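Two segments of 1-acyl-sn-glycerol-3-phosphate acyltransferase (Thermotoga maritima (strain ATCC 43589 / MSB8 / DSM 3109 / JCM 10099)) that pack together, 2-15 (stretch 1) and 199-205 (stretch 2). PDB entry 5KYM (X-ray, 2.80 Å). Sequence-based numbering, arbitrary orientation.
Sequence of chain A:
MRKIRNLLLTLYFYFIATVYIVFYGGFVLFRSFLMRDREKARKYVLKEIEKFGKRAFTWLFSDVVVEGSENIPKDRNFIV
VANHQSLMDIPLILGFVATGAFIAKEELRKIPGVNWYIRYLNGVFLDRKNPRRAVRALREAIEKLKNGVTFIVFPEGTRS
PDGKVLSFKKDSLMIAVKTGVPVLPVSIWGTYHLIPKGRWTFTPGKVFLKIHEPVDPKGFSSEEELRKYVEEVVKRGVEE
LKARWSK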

# COMPACT_ATOMS: atom_id res chain seq x y z
N ARG A 2 7.31 -19.76 22.23
CA ARG A 2 6.52 -18.97 21.29
C ARG A 2 7.39 -17.77 20.90
O ARG A 2 7.37 -17.40 19.74
CB ARG A 2 5.17 -18.52 21.86
CG ARG A 2 3.92 -19.24 21.30
CD ARG A 2 2.63 -18.87 22.08
NE ARG A 2 2.47 -17.40 22.28
CZ ARG A 2 2.05 -16.77 23.39
NH1 ARG A 2 1.70 -17.45 24.48
NH2 ARG A 2 2.00 -15.44 23.42
N LYS A 3 8.16 -17.21 21.83
CA LYS A 3 9.18 -16.19 21.51
C LYS A 3 10.28 -16.68 20.50
O LYS A 3 10.68 -15.89 19.59
CB LYS A 3 9.79 -15.52 22.80
CG LYS A 3 9.13 -14.21 23.29
CD LYS A 3 9.72 -12.93 22.65
CE LYS A 3 9.62 -12.78 21.12
NZ LYS A 3 8.25 -12.57 20.55
N ILE A 4 10.73 -17.92 20.66
CA ILE A 4 11.76 -18.49 19.73
C ILE A 4 11.25 -18.57 18.28
O ILE A 4 11.98 -18.22 17.34
CB ILE A 4 12.30 -19.86 20.22
CG1 ILE A 4 13.16 -19.61 21.48
CG2 ILE A 4 13.09 -20.60 19.12
CD1 ILE A 4 13.36 -20.78 22.42
N ARG A 5 10.04 -19.07 18.16
CA ARG A 5 9.38 -19.29 16.92
C ARG A 5 9.26 -17.96 16.17
O ARG A 5 9.70 -17.82 15.02
CB ARG A 5 8.04 -19.94 17.18
CG ARG A 5 7.39 -20.53 15.98
CD ARG A 5 6.01 -21.05 16.36
NE ARG A 5 5.13 -19.92 16.66
CZ ARG A 5 4.60 -19.08 15.76
NH1 ARG A 5 4.82 -19.20 14.45
NH2 ARG A 5 3.83 -18.09 16.19
N ASN A 6 8.71 -16.97 16.84
CA ASN A 6 8.51 -15.64 16.25
C ASN A 6 9.80 -15.00 15.83
O ASN A 6 9.86 -14.36 14.79
CB ASN A 6 7.79 -14.67 17.23
CG ASN A 6 6.34 -15.04 17.49
OD1 ASN A 6 5.68 -15.84 16.74
ND2 ASN A 6 5.83 -14.45 18.56
N LEU A 7 10.83 -15.13 16.66
CA LEU A 7 12.13 -14.53 16.33
C LEU A 7 12.75 -15.22 15.07
O LEU A 7 13.08 -14.55 14.09
CB LEU A 7 13.05 -14.60 17.54
CG LEU A 7 14.53 -14.29 17.25
CD1 LEU A 7 14.73 -12.89 16.66
CD2 LEU A 7 15.37 -14.54 18.51
N LEU A 8 12.87 -16.54 15.09
CA LEU A 8 13.21 -17.29 13.89
C LEU A 8 12.38 -16.93 12.68
O LEU A 8 12.91 -16.76 11.58
CB LEU A 8 13.08 -18.78 14.13
CG LEU A 8 14.12 -19.34 15.12
CD1 LEU A 8 13.83 -20.84 15.17
CD2 LEU A 8 15.57 -18.98 14.78
N LEU A 9 11.07 -16.81 12.84
CA LEU A 9 10.26 -16.33 11.72
C LEU A 9 10.72 -14.96 11.27
O LEU A 9 10.98 -14.74 10.09
CB LEU A 9 8.81 -16.29 12.09
CG LEU A 9 7.91 -15.78 11.00
CD1 LEU A 9 7.88 -16.73 9.84
CD2 LEU A 9 6.52 -15.68 11.56
N THR A 10 10.91 -14.06 12.21
CA THR A 10 11.42 -12.77 11.89
C THR A 10 12.73 -12.81 11.09
O THR A 10 12.87 -12.04 10.13
CB THR A 10 11.60 -11.92 13.15
OG1 THR A 10 10.36 -11.90 13.89
CG2 THR A 10 12.07 -10.48 12.76
N LEU A 11 13.65 -13.70 11.48
CA LEU A 11 14.94 -13.80 10.79
C LEU A 11 14.78 -14.32 9.38
O LEU A 11 15.27 -13.73 8.42
CB LEU A 11 15.92 -14.66 11.60
CG LEU A 11 16.45 -13.79 12.76
CD1 LEU A 11 16.64 -14.45 14.13
CD2 LEU A 11 17.76 -13.20 12.21
N TYR A 12 14.03 -15.40 9.27
CA TYR A 12 13.63 -15.98 8.00
C TYR A 12 12.99 -14.91 7.11
O TYR A 12 13.36 -14.79 5.91
CB TYR A 12 12.68 -17.16 8.29
CG TYR A 12 12.08 -17.88 7.13
CD1 TYR A 12 12.80 -18.82 6.40
CD2 TYR A 12 10.73 -17.70 6.82
CE1 TYR A 12 12.20 -19.52 5.34
CE2 TYR A 12 10.10 -18.39 5.78
CZ TYR A 12 10.82 -19.31 5.03
OH TYR A 12 10.16 -19.95 3.99
N PHE A 13 12.10 -14.08 7.66
CA PHE A 13 11.52 -13.05 6.82
C PHE A 13 12.56 -12.06 6.29
O PHE A 13 12.58 -11.79 5.10
CB PHE A 13 10.37 -12.30 7.47
CG PHE A 13 9.75 -11.27 6.58
CD1 PHE A 13 8.83 -11.65 5.63
CD2 PHE A 13 10.11 -9.95 6.66
CE1 PHE A 13 8.28 -10.71 4.75
CE2 PHE A 13 9.57 -9.02 5.81
CZ PHE A 13 8.67 -9.40 4.83
N TYR A 14 13.39 -11.49 7.17
CA TYR A 14 14.30 -10.44 6.74
C TYR A 14 15.33 -10.99 5.78
O TYR A 14 15.68 -10.33 4.79
CB TYR A 14 14.95 -9.68 7.91
CG TYR A 14 13.99 -8.75 8.63
CD1 TYR A 14 13.30 -7.76 7.92
CD2 TYR A 14 13.76 -8.86 9.98
CE1 TYR A 14 12.42 -6.89 8.55
CE2 TYR A 14 12.92 -8.01 10.64
CZ TYR A 14 12.23 -7.01 9.94
OH TYR A 14 11.30 -6.17 10.60
N PHE A 15 15.78 -12.21 6.02
CA PHE A 15 16.79 -12.78 5.16
C PHE A 15 16.22 -12.93 3.73
O PHE A 15 16.73 -12.33 2.78
CB PHE A 15 17.24 -14.12 5.69
CG PHE A 15 18.24 -14.79 4.81
CD1 PHE A 15 19.53 -14.32 4.73
CD2 PHE A 15 17.87 -15.88 4.03
CE1 PHE A 15 20.45 -14.91 3.91
CE2 PHE A 15 18.80 -16.50 3.19
CZ PHE A 15 20.09 -16.00 3.14
N ARG A 199 7.08 -2.41 17.08
CA ARG A 199 7.69 -3.74 17.07
C ARG A 199 8.42 -4.07 15.76
O ARG A 199 8.01 -3.61 14.69
CB ARG A 199 6.69 -4.84 17.36
CG ARG A 199 7.32 -6.02 18.09
CD ARG A 199 6.30 -6.98 18.62
NE ARG A 199 5.82 -7.71 17.50
CZ ARG A 199 4.61 -8.22 17.36
NH1 ARG A 199 3.72 -8.04 18.34
NH2 ARG A 199 4.30 -8.86 16.20
N TRP A 200 9.54 -4.79 15.90
CA TRP A 200 10.46 -5.15 14.82
C TRP A 200 10.36 -6.63 14.46
O TRP A 200 10.96 -7.03 13.45
CB TRP A 200 11.93 -4.95 15.21
CG TRP A 200 12.43 -3.56 15.46
CD1 TRP A 200 11.81 -2.39 15.19
CD2 TRP A 200 13.73 -3.21 15.99
NE1 TRP A 200 12.61 -1.33 15.56
CE2 TRP A 200 13.80 -1.80 16.03
CE3 TRP A 200 14.85 -3.95 16.42
CZ2 TRP A 200 14.93 -1.12 16.50
CZ3 TRP A 200 15.97 -3.27 16.90
CH2 TRP A 200 16.00 -1.88 16.93
N THR A 201 9.69 -7.43 15.32
CA THR A 201 9.37 -8.84 15.07
C THR A 201 7.98 -9.10 14.53
O THR A 201 7.04 -8.35 14.78
CB THR A 201 9.47 -9.74 16.36
OG1 THR A 201 8.42 -9.46 17.31
CG2 THR A 201 10.80 -9.59 16.97
N PHE A 202 7.84 -10.23 13.85
CA PHE A 202 6.58 -10.67 13.28
C PHE A 202 5.90 -11.70 14.16
O PHE A 202 6.55 -12.30 14.99
CB PHE A 202 6.86 -11.27 11.92
CG PHE A 202 7.35 -10.27 10.91
CD1 PHE A 202 6.46 -9.53 10.15
CD2 PHE A 202 8.72 -10.05 10.73
CE1 PHE A 202 6.92 -8.63 9.22
CE2 PHE A 202 9.17 -9.10 9.83
CZ PHE A 202 8.27 -8.42 9.06
N THR A 203 4.59 -11.86 14.00
CA THR A 203 3.83 -13.00 14.54
C THR A 203 2.80 -13.36 13.50
O THR A 203 2.05 -12.48 13.10
CB THR A 203 3.03 -12.65 15.83
OG1 THR A 203 2.04 -11.70 15.53
CG2 THR A 203 3.87 -11.99 16.92
N PRO A 204 2.71 -14.62 13.06
CA PRO A 204 1.70 -14.92 12.02
C PRO A 204 0.26 -14.66 12.43
O PRO A 204 -0.03 -14.56 13.62
CB PRO A 204 1.88 -16.40 11.77
CG PRO A 204 3.28 -16.64 12.13
CD PRO A 204 3.53 -15.78 13.37
N GLY A 205 -0.63 -14.60 11.43
CA GLY A 205 -2.08 -14.34 11.60
C GLY A 205 -2.77 -14.11 10.29
O GLY A 205 -2.13 -14.00 9.28

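Residues 2-15 form a helix, and 199-205, an irregular segment without helix or strand, crosses it obliquely, with the numbering running in opposite order at the two closest CA pairs: Thr10 with Thr201 at 5.5 Å and Asn6 with Thr203 at 5.6 Å, so from Thr201 to Thr203 stretch 2 shifts toward the helix start. Together they bury 541 Å². Arg199 does not touch the helix; its NE and NH2 donate to Thr201 O (3.0 and 3.1 Å), tying the segment to itself. Trp200 engages through its backbone, its O accepting a hydrogen bond from Tyr14 OH at 3.0 Å, near the plane of the tyrosine ring, while its indole leads away. At Thr201, CB lies 3.4 Å from Thr10 OG1. That hydroxyl donates to Asn6 O (2.7 Å) within its own helix, leaving oxygen lone-pair density for Phe202 N, which donates to Thr10 OG1 at 3.0 Å and a nearly linear 168°. Phe202, with the largest buried area (125 Å²), sets its ring obliquely against Phe13 (centroids 4.6 Å apart, planes at 54°) and Tyr14 (5.5 Å, 57°); Thr10 CG2 approaches its edge, 3.9 Å from Phe202 CD2. Thr203 CG2 meets Asn6 ND2 at 3.5 Å without a hydrogen bond. Pro204 points toward the helix, its CG 3.4 Å from Leu9 CD2 and its CD 3.7 Å from Arg5 NH2, at the guanidinium edge.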